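PDB 1KJN: MTH0777 from Methanothermobacter thermautotrophicus, which is of unknown function and belongs to the DUF1890 family, with an alpha/beta fold built on a parallel sheet. Local coordinates for residues 18-32 and 139-153. Residues are numbered along the deposited sequence; the frame is centred on the assembly and turned at random.
Sequences SPVQIPLAIYTSHKL and HHNPAPLRVRIDRFM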
ATOM      1  N   SER A  18       9.634  -1.314  -2.189  1.00 19.63           N
ATOM      2  CA  SER A  18       9.367  -1.721  -0.817  1.00 23.19           C
ATOM      3  C   SER A  18       7.893  -1.530  -0.514  1.00 21.58           C
ATOM      4  O   SER A  18       7.340  -0.458  -0.725  1.00 22.34           O
ATOM      5  CB  SER A  18      10.179  -0.887   0.180  1.00 26.88           C
ATOM      6  OG  SER A  18      11.517  -0.728  -0.251  1.00 40.28           O
ATOM      7  N   PRO A  19       7.236  -2.588  -0.035  1.00 18.66           N
ATOM      8  CA  PRO A  19       5.816  -2.515   0.298  1.00 18.67           C
ATOM      9  C   PRO A  19       5.449  -1.504   1.378  1.00 19.21           C
ATOM     10  O   PRO A  19       4.262  -1.187   1.532  1.00 16.83           O
ATOM     11  CB  PRO A  19       5.469  -3.950   0.693  1.00 16.41           C
ATOM     12  CG  PRO A  19       6.808  -4.574   1.028  1.00 25.06           C
ATOM     13  CD  PRO A  19       7.742  -3.968   0.041  1.00 15.61           C
ATOM     14  N   VAL A  20       6.435  -0.958   2.097  1.00 15.91           N
ATOM     15  CA  VAL A  20       6.094   0.030   3.124  1.00 14.56           C
ATOM     16  C   VAL A  20       5.866   1.434   2.586  1.00 13.95           C
ATOM     17  O   VAL A  20       5.174   2.228   3.238  1.00 13.84           O
ATOM     18  CB  VAL A  20       7.163   0.177   4.251  1.00 19.15           C
ATOM     19  CG1 VAL A  20       7.363  -1.135   5.000  1.00 17.27           C
ATOM     20  CG2 VAL A  20       8.478   0.745   3.688  1.00 16.27           C
ATOM     21  N   GLN A  21       6.359   1.722   1.375  1.00 13.37           N
ATOM     22  CA  GLN A  21       6.257   3.088   0.853  1.00 12.88           C
ATOM     23  C   GLN A  21       4.884   3.690   0.652  1.00 10.43           C
ATOM     24  O   GLN A  21       4.547   4.670   1.310  1.00 12.33           O
ATOM     25  CB  GLN A  21       7.103   3.295  -0.401  1.00 15.07           C
ATOM     26  CG  GLN A  21       7.320   4.773  -0.692  1.00 18.98           C
ATOM     27  CD  GLN A  21       8.191   5.023  -1.916  1.00 28.33           C
ATOM     28  OE1 GLN A  21       8.719   6.120  -2.094  1.00 31.76           O
ATOM     29  NE2 GLN A  21       8.334   4.012  -2.774  1.00 35.28           N
ATOM     30  N   ILE A  22       4.090   3.132  -0.253  1.00 11.49           N
ATOM     31  CA  ILE A  22       2.756   3.675  -0.495  1.00 15.24           C
ATOM     32  C   ILE A  22       1.952   3.780   0.811  1.00 14.94           C
ATOM     33  O   ILE A  22       1.466   4.856   1.143  1.00 15.58           O
ATOM     34  CB  ILE A  22       1.982   2.852  -1.556  1.00 16.30           C
ATOM     35  CG1 ILE A  22       2.804   2.820  -2.839  1.00 16.16           C
ATOM     36  CG2 ILE A  22       0.590   3.437  -1.802  1.00 14.55           C
ATOM     37  CD1 ILE A  22       3.289   4.174  -3.291  1.00 15.66           C
ATOM     38  N   PRO A  23       1.881   2.693   1.600  1.00 13.75           N
ATOM     39  CA  PRO A  23       1.117   2.772   2.855  1.00 18.75           C
ATOM     40  C   PRO A  23       1.566   3.917   3.775  1.00 17.39           C
ATOM     41  O   PRO A  23       0.738   4.671   4.273  1.00 16.27           O
ATOM     42  CB  PRO A  23       1.370   1.412   3.493  1.00 18.38           C
ATOM     43  CG  PRO A  23       1.379   0.495   2.283  1.00 20.39           C
ATOM     44  CD  PRO A  23       2.296   1.301   1.328  1.00 15.54           C
ATOM     45  N   LEU A  24       2.872   4.051   3.970  1.00 11.82           N
ATOM     46  CA  LEU A  24       3.416   5.115   4.816  1.00 13.27           C
ATOM     47  C   LEU A  24       3.217   6.513   4.219  1.00 15.08           C
ATOM     48  O   LEU A  24       3.089   7.496   4.946  1.00 16.94           O
ATOM     49  CB  LEU A  24       4.891   4.865   5.079  1.00 17.46           C
ATOM     50  CG  LEU A  24       5.178   3.773   6.102  1.00 22.65           C
ATOM     51  CD1 LEU A  24       6.674   3.517   6.130  1.00 12.50           C
ATOM     52  CD2 LEU A  24       4.628   4.170   7.491  1.00 13.54           C
ATOM     53  N   ALA A  25       3.211   6.604   2.897  1.00 15.79           N
ATOM     54  CA  ALA A  25       2.995   7.885   2.225  1.00 17.62           C
ATOM     55  C   ALA A  25       1.576   8.348   2.568  1.00 18.72           C
ATOM     56  O   ALA A  25       1.354   9.496   2.964  1.00 12.44           O
ATOM     57  CB  ALA A  25       3.149   7.718   0.708  1.00 14.44           C
ATOM     58  N   ILE A  26       0.638   7.411   2.494  1.00 15.63           N
ATOM     59  CA  ILE A  26      -0.751   7.711   2.786  1.00 14.34           C
ATOM     60  C   ILE A  26      -0.907   8.026   4.278  1.00 16.73           C
ATOM     61  O   ILE A  26      -1.681   8.908   4.643  1.00 11.87           O
ATOM     62  CB  ILE A  26      -1.667   6.509   2.393  1.00 14.88           C
ATOM     63  CG1 ILE A  26      -1.619   6.268   0.878  1.00 18.87           C
ATOM     64  CG2 ILE A  26      -3.101   6.743   2.851  1.00 13.25           C
ATOM     65  CD1 ILE A  26      -2.470   5.074   0.440  1.00 20.36           C
ATOM     66  N   TYR A  27      -0.187   7.288   5.130  1.00 20.68           N
ATOM     67  CA  TYR A  27      -0.236   7.497   6.577  1.00 22.24           C
ATOM     68  C   TYR A  27       0.268   8.903   6.938  1.00 23.61           C
ATOM     69  O   TYR A  27      -0.348   9.606   7.727  1.00 25.46           O
ATOM     70  CB  TYR A  27       0.615   6.451   7.308  1.00 25.73           C
ATOM     71  CG  TYR A  27       0.546   6.579   8.819  1.00 23.12           C
ATOM     72  CD1 TYR A  27       1.532   7.273   9.532  1.00 23.06           C
ATOM     73  CD2 TYR A  27      -0.523   6.035   9.535  1.00 24.62           C
ATOM     74  CE1 TYR A  27       1.446   7.427  10.937  1.00 22.17           C
ATOM     75  CE2 TYR A  27      -0.614   6.171  10.932  1.00 23.88           C
ATOM     76  CZ  TYR A  27       0.367   6.866  11.625  1.00 23.70           C
ATOM     77  OH  TYR A  27       0.292   6.965  12.993  1.00 20.02           O
ATOM     78  N   THR A  28       1.388   9.299   6.344  1.00 19.35           N
ATOM     79  CA  THR A  28       1.981  10.609   6.592  1.00 17.01           C
ATOM     80  C   THR A  28       1.061  11.714   6.071  1.00 22.13           C
ATOM     81  O   THR A  28       0.859  12.707   6.758  1.00 21.35           O
ATOM     82  CB  THR A  28       3.353  10.717   5.924  1.00 20.22           C
ATOM     83  OG1 THR A  28       4.138   9.582   6.303  1.00 15.74           O
ATOM     84  CG2 THR A  28       4.094  12.010   6.358  1.00 18.59           C
ATOM     85  N   SER A  29       0.456  11.510   4.896  1.00 18.94           N
ATOM     86  CA  SER A  29      -0.445  12.515   4.326  1.00 21.97           C
ATOM     87  C   SER A  29      -1.669  12.727   5.221  1.00 20.75           C
ATOM     88  O   SER A  29      -2.166  13.846   5.376  1.00 21.71           O
ATOM     89  CB  SER A  29      -0.886  12.134   2.916  1.00 20.49           C
ATOM     90  OG  SER A  29      -1.854  13.055   2.423  1.00 21.96           O
ATOM     91  N   HIS A  30      -2.158  11.639   5.796  1.00 18.31           N
ATOM     92  CA  HIS A  30      -3.283  11.718   6.695  1.00 17.01           C
ATOM     93  C   HIS A  30      -2.858  12.502   7.928  1.00 20.18           C
ATOM     94  O   HIS A  30      -3.641  13.283   8.454  1.00 17.29           O
ATOM     95  CB  HIS A  30      -3.749  10.333   7.113  1.00 20.92           C
ATOM     96  CG  HIS A  30      -4.791  10.351   8.184  1.00 27.85           C
ATOM     97  ND1 HIS A  30      -4.541   9.921   9.473  1.00 30.55           N
ATOM     98  CD2 HIS A  30      -6.098  10.714   8.155  1.00 25.86           C
ATOM     99  CE1 HIS A  30      -5.648  10.013  10.184  1.00 31.48           C
ATOM    100  NE2 HIS A  30      -6.610  10.492   9.408  1.00 30.04           N
ATOM    101  N   LYS A  31      -1.633  12.281   8.403  1.00 16.99           N
ATOM    102  CA  LYS A  31      -1.150  13.010   9.577  1.00 21.66           C
ATOM    103  C   LYS A  31      -1.135  14.506   9.284  1.00 26.81           C
ATOM    104  O   LYS A  31      -1.549  15.312  10.115  1.00 27.54           O
ATOM    105  CB  LYS A  31       0.258  12.561   9.954  1.00 23.73           C
ATOM    106  CG  LYS A  31       0.333  11.137  10.448  1.00 28.85           C
ATOM    107  CD  LYS A  31      -0.365  10.965  11.800  1.00 29.89           C
ATOM    108  CE  LYS A  31       0.535  11.368  12.952  1.00 27.95           C
ATOM    109  NZ  LYS A  31      -0.105  11.039  14.264  1.00 36.54           N
ATOM    110  N   LEU A  32      -0.682  14.866   8.083  1.00 23.69           N
ATOM    111  CA  LEU A  32      -0.596  16.252   7.683  1.00 23.63           C
ATOM    112  C   LEU A  32      -1.968  16.892   7.538  1.00 22.55           C
ATOM    113  O   LEU A  32      -2.155  18.038   7.946  1.00 23.16           O
ATOM    114  CB  LEU A  32       0.235  16.387   6.392  1.00 20.34           C
ATOM    115  CG  LEU A  32       1.737  16.116   6.567  1.00 15.19           C
ATOM    116  CD1 LEU A  32       2.467  16.116   5.233  1.00 18.98           C
ATOM    117  CD2 LEU A  32       2.341  17.154   7.491  1.00 24.62           C
ATOM    118  N   HIS A 139      11.707  -2.747   5.190  1.00 29.98           N
ATOM    119  CA  HIS A 139      11.283  -3.175   3.872  1.00 30.97           C
ATOM    120  C   HIS A 139       9.790  -3.505   3.855  1.00 27.18           C
ATOM    121  O   HIS A 139       9.035  -2.915   3.088  1.00 31.99           O
ATOM    122  CB  HIS A 139      12.079  -4.384   3.415  1.00 34.25           C
ATOM    123  CG  HIS A 139      11.667  -4.892   2.073  1.00 40.07           C
ATOM    124  ND1 HIS A 139      10.793  -5.954   1.914  1.00 40.81           N
ATOM    125  CD2 HIS A 139      11.984  -4.480   0.823  1.00 33.69           C
ATOM    126  CE1 HIS A 139      10.594  -6.165   0.628  1.00 42.51           C
ATOM    127  NE2 HIS A 139      11.305  -5.282  -0.059  1.00 38.65           N
ATOM    128  N   HIS A 140       9.370  -4.458   4.683  1.00 23.72           N
ATOM    129  CA  HIS A 140       7.964  -4.840   4.728  1.00 26.21           C
ATOM    130  C   HIS A 140       7.208  -4.448   5.990  1.00 20.58           C
ATOM    131  O   HIS A 140       5.999  -4.304   5.945  1.00 20.85           O
ATOM    132  CB  HIS A 140       7.778  -6.332   4.412  1.00 30.47           C
ATOM    133  CG  HIS A 140       8.817  -7.215   5.021  1.00 35.98           C
ATOM    134  ND1 HIS A 140      10.113  -7.271   4.550  1.00 40.15           N
ATOM    135  CD2 HIS A 140       8.763  -8.065   6.074  1.00 43.64           C
ATOM    136  CE1 HIS A 140      10.813  -8.112   5.289  1.00 45.02           C
ATOM    137  NE2 HIS A 140      10.015  -8.610   6.222  1.00 47.79           N
ATOM    138  N   ASN A 141       7.917  -4.252   7.100  1.00 21.58           N
ATOM    139  CA  ASN A 141       7.277  -3.850   8.357  1.00 19.96           C
ATOM    140  C   ASN A 141       7.404  -2.331   8.466  1.00 22.72           C
ATOM    141  O   ASN A 141       8.498  -1.789   8.615  1.00 25.32           O
ATOM    142  CB  ASN A 141       7.946  -4.527   9.562  1.00 21.73           C
ATOM    143  CG  ASN A 141       7.262  -4.190  10.899  1.00 20.15           C
ATOM    144  OD1 ASN A 141       6.389  -3.329  10.971  1.00 19.74           O
ATOM    145  ND2 ASN A 141       7.643  -4.911  11.955  1.00 18.60           N
ATOM    146  N   PRO A 142       6.271  -1.625   8.453  1.00 23.16           N
ATOM    147  CA  PRO A 142       6.279  -0.161   8.544  1.00 21.98           C
ATOM    148  C   PRO A 142       6.523   0.399   9.941  1.00 20.17           C
ATOM    149  O   PRO A 142       6.924   1.554  10.073  1.00 17.69           O
ATOM    150  CB  PRO A 142       4.879   0.195   8.088  1.00 20.54           C
ATOM    151  CG  PRO A 142       4.061  -0.903   8.725  1.00 20.68           C
ATOM    152  CD  PRO A 142       4.898  -2.148   8.468  1.00 19.63           C
ATOM    153  N   ALA A 143       6.303  -0.421  10.968  1.00 20.42           N
ATOM    154  CA  ALA A 143       6.425   0.003  12.367  1.00 20.08           C
ATOM    155  C   ALA A 143       7.536   0.964  12.762  1.00 17.06           C
ATOM    156  O   ALA A 143       7.239   2.038  13.253  1.00 23.13           O
ATOM    157  CB  ALA A 143       6.377  -1.195  13.311  1.00 18.43           C
ATOM    158  N   PRO A 144       8.810   0.652  12.466  1.00 20.07           N
ATOM    159  CA  PRO A 144       9.905   1.567  12.847  1.00 21.45           C
ATOM    160  C   PRO A 144       9.698   2.975  12.307  1.00 25.75           C
ATOM    161  O   PRO A 144       9.811   3.972  13.042  1.00 27.19           O
ATOM    162  CB  PRO A 144      11.139   0.951  12.183  1.00 23.04           C
ATOM    163  CG  PRO A 144      10.765  -0.470  11.956  1.00 25.63           C
ATOM    164  CD  PRO A 144       9.311  -0.447  11.630  1.00 22.13           C
ATOM    165  N   LEU A 145       9.417   3.052  11.009  1.00 20.23           N
ATOM    166  CA  LEU A 145       9.193   4.331  10.366  1.00 20.57           C
ATOM    167  C   LEU A 145       7.949   4.994  10.898  1.00 19.51           C
ATOM    168  O   LEU A 145       7.954   6.195  11.156  1.00 20.35           O
ATOM    169  CB  LEU A 145       9.072   4.164   8.845  1.00 17.80           C
ATOM    170  CG  LEU A 145      10.387   3.812   8.141  1.00 20.80           C
ATOM    171  CD1 LEU A 145      10.109   3.314   6.748  1.00 22.10           C
ATOM    172  CD2 LEU A 145      11.294   5.044   8.105  1.00 19.58           C
ATOM    173  N   ARG A 146       6.879   4.214  11.045  1.00 18.86           N
ATOM    174  CA  ARG A 146       5.612   4.762  11.510  1.00 21.48           C
ATOM    175  C   ARG A 146       5.738   5.447  12.866  1.00 24.19           C
ATOM    176  O   ARG A 146       5.204   6.534  13.055  1.00 20.77           O
ATOM    177  CB  ARG A 146       4.532   3.670  11.544  1.00 22.09           C
ATOM    178  CG  ARG A 146       3.145   4.142  11.984  1.00 27.28           C
ATOM    179  CD  ARG A 146       2.949   3.993  13.511  1.00 33.32           C
ATOM    180  NE  ARG A 146       1.633   4.448  13.949  1.00 41.63           N
ATOM    181  CZ  ARG A 146       0.493   3.788  13.741  1.00 50.04           C
ATOM    182  NH1 ARG A 146       0.493   2.621  13.105  1.00 50.31           N
ATOM    183  NH2 ARG A 146      -0.663   4.325  14.120  1.00 50.17           N
ATOM    184  N   VAL A 147       6.418   4.795  13.810  1.00 22.65           N
ATOM    185  CA  VAL A 147       6.615   5.362  15.144  1.00 25.46           C
ATOM    186  C   VAL A 147       7.458   6.634  15.057  1.00 22.95           C
ATOM    187  O   VAL A 147       7.149   7.648  15.686  1.00 18.06           O
ATOM    188  CB  VAL A 147       7.315   4.363  16.090  1.00 26.49           C
ATOM    189  CG1 VAL A 147       7.589   5.025  17.419  1.00 33.03           C
ATOM    190  CG2 VAL A 147       6.440   3.148  16.296  1.00 31.88           C
ATOM    191  N   ARG A 148       8.539   6.577  14.291  1.00 20.45           N
ATOM    192  CA  ARG A 148       9.373   7.764  14.135  1.00 26.46           C
ATOM    193  C   ARG A 148       8.626   8.913  13.440  1.00 26.86           C
ATOM    194  O   ARG A 148       8.884  10.067  13.738  1.00 20.63           O
ATOM    195  CB  ARG A 148      10.676   7.409  13.424  1.00 27.19           C
ATOM    196  CG  ARG A 148      11.575   6.599  14.325  1.00 28.19           C
ATOM    197  CD  ARG A 148      12.643   5.816  13.584  1.00 32.95           C
ATOM    198  NE  ARG A 148      12.806   4.528  14.255  1.00 40.38           N
ATOM    199  CZ  ARG A 148      13.691   3.592  13.929  1.00 43.29           C
ATOM    200  NH1 ARG A 148      14.524   3.783  12.918  1.00 41.40           N
ATOM    201  NH2 ARG A 148      13.757   2.473  14.646  1.00 40.36           N
ATOM    202  N   ILE A 149       7.674   8.597  12.553  1.00 24.70           N
ATOM    203  CA  ILE A 149       6.884   9.637  11.891  1.00 21.23           C
ATOM    204  C   ILE A 149       5.890  10.221  12.901  1.00 23.98           C
ATOM    205  O   ILE A 149       5.654  11.430  12.919  1.00 23.82           O
ATOM    206  CB  ILE A 149       6.118   9.094  10.640  1.00 20.09           C
ATOM    207  CG1 ILE A 149       7.103   8.856   9.493  1.00 20.23           C
ATOM    208  CG2 ILE A 149       5.025  10.076  10.190  1.00  9.26           C
ATOM    209  CD1 ILE A 149       6.564   7.950   8.416  1.00 29.72           C
ATOM    210  N   ASP A 150       5.289   9.368  13.730  1.00 23.10           N
ATOM    211  CA  ASP A 150       4.349   9.857  14.750  1.00 23.72           C
ATOM    212  C   ASP A 150       5.035  10.869  15.667  1.00 25.71           C
ATOM    213  O   ASP A 150       4.453  11.906  16.013  1.00 23.51           O
ATOM    214  CB  ASP A 150       3.841   8.711  15.626  1.00 26.74           C
ATOM    215  CG  ASP A 150       2.702   7.955  14.991  1.00 31.67           C
ATOM    216  OD1 ASP A 150       1.993   8.534  14.129  1.00 31.12           O
ATOM    217  OD2 ASP A 150       2.507   6.791  15.365  1.00 27.23           O
ATOM    218  N   ARG A 151       6.265  10.542  16.063  1.00 23.32           N
ATOM    219  CA  ARG A 151       7.050  11.392  16.956  1.00 30.87           C
ATOM    220  C   ARG A 151       7.344  12.747  16.333  1.00 32.73           C
ATOM    221  O   ARG A 151       7.111  13.790  16.949  1.00 30.59           O
ATOM    222  CB  ARG A 151       8.341  10.681  17.375  1.00 35.07           C
ATOM    223  CG  ARG A 151       8.077   9.373  18.136  1.00 44.26           C
ATOM    224  CD  ARG A 151       9.263   8.949  19.006  1.00 49.62           C
ATOM    225  NE  ARG A 151       8.981   7.762  19.824  1.00 55.67           N
ATOM    226  CZ  ARG A 151       7.931   7.611  20.634  1.00 56.19           C
ATOM    227  NH1 ARG A 151       7.025   8.573  20.755  1.00 57.22           N
ATOM    228  NH2 ARG A 151       7.784   6.486  21.327  1.00 55.29           N
ATOM    229  N   PHE A 152       7.830  12.721  15.097  1.00 31.78           N
ATOM    230  CA  PHE A 152       8.120  13.941  14.364  1.00 30.28           C
ATOM    231  C   PHE A 152       6.853  14.799  14.298  1.00 30.27           C
ATOM    232  O   PHE A 152       6.897  15.995  14.540  1.00 30.95           O
ATOM    233  CB  PHE A 152       8.560  13.592  12.937  1.00 31.68           C
ATOM    234  CG  PHE A 152       8.702  14.791  12.035  1.00 28.72           C
ATOM    235  CD1 PHE A 152       9.894  15.481  11.968  1.00 27.54           C
ATOM    236  CD2 PHE A 152       7.631  15.230  11.270  1.00 27.52           C
ATOM    237  CE1 PHE A 152      10.033  16.605  11.149  1.00 33.01           C
ATOM    238  CE2 PHE A 152       7.751  16.352  10.446  1.00 34.58           C
ATOM    239  CZ  PHE A 152       8.961  17.042  10.388  1.00 33.72           C
HETATM  240  N   MSE A 153       5.723  14.163  13.996  1.00 27.47           N
HETATM  241  CA  MSE A 153       4.445  14.856  13.859  1.00 30.38           C
HETATM  242  C   MSE A 153       3.844  15.448  15.134  1.00 34.80           C
HETATM  243  O   MSE A 153       3.067  16.394  15.072  1.00 31.34           O
HETATM  244  CB  MSE A 153       3.418  13.937  13.210  1.00 32.34           C
HETATM  245  CG  MSE A 153       3.694  13.611  11.754  1.00 34.38           C
HETATM  246 SE   MSE A 153       3.478  15.146  10.603  1.00 35.88          SE
HETATM  247  CE  MSE A 153       4.110  14.338   8.963  1.00 36.22           C
TER
HETATM  248  O   HOH W   1       1.669  11.968  16.259  1.00 36.82           O
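Tyr27 has CG anti to its backbone nitrogen (chi1 -177°), and Arg146 does the same but bends at chi2 (-92°). These turns lay the arginine chain across the phenol. Arg146 CG sits over one ring face, a CH-pi contact 4.1 Å from the Tyr27 ring centroid. The guanidinium plane is tilted 57° from the ring. Tyr27 OH donates to the syn lone pair of Asp150 OD1 at 2.6 Å. Asp150 OD2 takes Arg146 NE at 2.9 Å, one turn back on the same helix. Lys31 NZ adds a weak salt bridge to Asp150 OD1, and a water links NZ to Asp150 O. With an alanine at Arg146, Asp150 OD2 would probably lose its salt-bridge mate and one face of Tyr27 its covering CG. Helices 21-32 and 143-153 run nearly parallel on one face of a six-stranded parallel beta sheet, whose strand order, 3-2-1-4-5-6, is that of a Rossmann-like fold. Strand 81-86 lies beneath them, with Phe85 touching Leu24 and Thr28. On this inner side the packing is mostly apolar, and Thr28 OG1 is satisfied by Leu24 O. Leu24 CD1 presses on Leu145 CD1 at 3.5 Å, while Leu24 CD2 reaches Pro142 CB and Ile149 CD1. Farther along, the selenomethionine Met153 sets CE against both Thr28 CG2 and Leu32 CD2. Near the N-terminal ends of the helices, Pro19 CD lies over a face of the His139 ring, and Val20 N bonds weakly to His139 O at 3.4 Å.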